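XisI protein-like (Anabaena variabilis, PDB 2NLV) is of unknown function but belongs to the XisI family, whose namesake acts with XisF and XisH in site-specific recombination of cyanobacterial nitrogen-fixation genes. Local coordinates at the interface of chains A and B. Coordinates in Å, arbitrary orientation; residue numbers count along the deposited sequence, not the author numbering. Chains: chain A/B, XisI protein-like.

The interface of chains A and B. Residues chain A 41, 63, 65, 72; chain B 30, 32, 47.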
ATOM      1  N   HIS A  41      -3.185  -8.032   0.837  1.00  6.35           N
ATOM      2  CA  HIS A  41      -3.304  -6.597   0.808  1.00  6.70           C
ATOM      3  C   HIS A  41      -3.200  -6.136  -0.621  1.00  6.66           C
ATOM      4  O   HIS A  41      -2.232  -6.459  -1.311  1.00  7.82           O
ATOM      5  CB  HIS A  41      -2.190  -5.928   1.657  1.00  7.56           C
ATOM      6  CG  HIS A  41      -2.094  -6.407   3.069  1.00  7.78           C
ATOM      7  ND1 HIS A  41      -3.112  -6.279   3.985  1.00  8.88           N
ATOM      8  CD2 HIS A  41      -1.061  -6.984   3.737  1.00  7.50           C
ATOM      9  CE1 HIS A  41      -2.693  -6.746   5.157  1.00  9.02           C
ATOM     10  NE2 HIS A  41      -1.450  -7.169   5.038  1.00  9.59           N
ATOM     11  N   ASP A  63      -8.312  -5.308   1.649  1.00  6.60           N
ATOM     12  CA  ASP A  63      -7.662  -6.457   2.291  1.00  7.36           C
ATOM     13  C   ASP A  63      -8.589  -7.654   2.220  1.00  7.42           C
ATOM     14  O   ASP A  63      -9.775  -7.493   2.058  1.00  8.05           O
ATOM     15  CB  ASP A  63      -7.321  -6.167   3.719  1.00  7.93           C
ATOM     16  CG  ASP A  63      -6.379  -4.968   3.861  1.00  9.17           C
ATOM     17  OD1 ASP A  63      -5.337  -4.959   3.157  1.00  8.68           O
ATOM     18  OD2 ASP A  63      -6.689  -4.097   4.686  1.00 10.20           O
ATOM     19  N   LYS A  65      -9.279 -10.533   4.970  1.00  8.92           N
ATOM     20  CA  LYS A  65      -8.987 -10.845   6.387  1.00 10.23           C
ATOM     21  C   LYS A  65      -9.989 -11.848   6.855  1.00 10.07           C
ATOM     22  O   LYS A  65     -11.168 -11.628   6.771  1.00 10.66           O
ATOM     23  CB  LYS A  65      -9.066  -9.603   7.271  1.00 11.43           C
ATOM     24  CG  LYS A  65      -8.098  -8.482   6.919  1.00 12.47           C
ATOM     25  CD  LYS A  65      -8.439  -7.158   7.607  1.00 13.28           C
ATOM     26  CE  LYS A  65      -8.158  -7.206   9.109  1.00 21.41           C
ATOM     27  NZ  LYS A  65      -8.842  -6.110   9.862  1.00 23.81           N
ATOM     28  N   GLN A  72     -10.926  -0.529   2.544  1.00  6.00           N
ATOM     29  CA  GLN A  72     -10.233   0.341   3.469  1.00  7.65           C
ATOM     30  C   GLN A  72     -10.088   1.762   3.032  1.00  6.66           C
ATOM     31  O   GLN A  72      -9.874   2.634   3.848  1.00  7.88           O
ATOM     32  CB  GLN A  72      -8.824  -0.195   3.790  1.00  7.84           C
ATOM     33  CG  GLN A  72      -8.798  -1.658   4.316  1.00  7.41           C
ATOM     34  CD  GLN A  72      -9.066  -1.801   5.785  1.00  8.42           C
ATOM     35  OE1 GLN A  72      -9.753  -0.990   6.384  1.00  8.04           O
ATOM     36  NE2 GLN A  72      -8.547  -2.892   6.377  1.00  8.40           N
TER
ATOM     37  N   GLU B  30      -4.541  -1.785  12.809  1.00  8.46           N
ATOM     38  CA  GLU B  30      -3.807  -2.879  12.224  1.00  9.10           C
ATOM     39  C   GLU B  30      -2.469  -2.368  11.679  1.00  8.67           C
ATOM     40  O   GLU B  30      -2.418  -1.420  10.919  1.00  9.78           O
ATOM     41  CB  GLU B  30      -4.592  -3.577  11.090  1.00  9.25           C
ATOM     42  CG  GLU B  30      -3.898  -4.858  10.594  1.00 10.52           C
ATOM     43  CD  GLU B  30      -4.540  -5.518   9.382  1.00 12.00           C
ATOM     44  OE1 GLU B  30      -5.482  -4.958   8.766  1.00 12.09           O
ATOM     45  OE2 GLU B  30      -4.054  -6.650   9.046  1.00 12.91           O
ATOM     46  N   GLN B  32       0.143  -3.277   9.047  1.00  7.88           N
ATOM     47  CA  GLN B  32       0.226  -4.122   7.845  1.00  7.64           C
ATOM     48  C   GLN B  32       1.616  -4.059   7.250  1.00  7.84           C
ATOM     49  O   GLN B  32       2.271  -3.008   7.184  1.00  9.08           O
ATOM     50  CB  GLN B  32      -0.773  -3.689   6.773  1.00 10.15           C
ATOM     51  CG  GLN B  32      -2.223  -3.598   7.231  1.00  8.83           C
ATOM     52  CD  GLN B  32      -3.164  -3.220   6.134  1.00  8.62           C
ATOM     53  OE1 GLN B  32      -2.760  -2.754   5.083  1.00 11.35           O
ATOM     54  NE2 GLN B  32      -4.452  -3.493   6.359  1.00 10.69           N
ATOM     55  N   VAL B  47      -3.582   0.949   9.717  1.00  8.06           N
ATOM     56  CA  VAL B  47      -4.945   1.014   9.171  1.00  7.16           C
ATOM     57  C   VAL B  47      -5.935   0.665  10.261  1.00  8.49           C
ATOM     58  O   VAL B  47      -5.981  -0.470  10.727  1.00  8.23           O
ATOM     59  CB  VAL B  47      -5.114   0.047   7.997  1.00  7.93           C
ATOM     60  CG1 VAL B  47      -6.532   0.059   7.412  1.00 10.18           C
ATOM     61  CG2 VAL B  47      -4.060   0.334   6.868  1.00 11.06           C
TER
HETATM   62  O   HOH W   1      -7.815  -3.643   9.153  1.00 13.78           O
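With CG beside its backbone N (chi1 -54°) and its chain extended from there on, B:Gln32 reaches tip to tip toward the carboxylate of A:Asp63, while B:Glu30, two residues earlier on the same strand (29-36), holds CG anti to the backbone N (chi1 -172°) and runs out straight to pass A:Lys65. The carboxamide of B:Gln32 gives NE2 to A:Asp63 OD2 at 2.9 Å, approaching from above the carboxylate plane. B:Gln32 NE2 also donates within its own chain to B:Glu30 OE1 at 3.0 Å, nearly in the amide plane, so one amide group ties together carboxylates of both subunits. These two acids lie close, and the shared amide, with the nearby lysine, would ease their repulsion.

A:Asp63 is fixed by its own chain as well. A:Gln72 NE2 meets A:Asp63 OD2 at 2.8 Å, nearly along the C-O bond direction, giving this oxygen two amide donors. A:His41 ND1 donates to A:Asp63 OD1 at 2.7 Å, the acceptor lying in the ring plane. The imidazole thereby steadies the aspartate and offers one face to the aliphatic part of B:Gln32, whose CB lies above the rim; ring and amide planes differ by 27°.

A:Lys65 and B:Glu30 run antiparallel alongside each other, A:Lys65 NZ standing 3.7 Å from B:Glu30 OE1 in a long salt bridge that a water supplements by linking both to A:Gln72 NE2. Such a patch, repeated by the two-fold axis, joins strands of the two subunits in what may be the native dimer. Methyl CG1 of B:Val47 packs against the carboxamide of A:Gln72, 3.5 Å from CD.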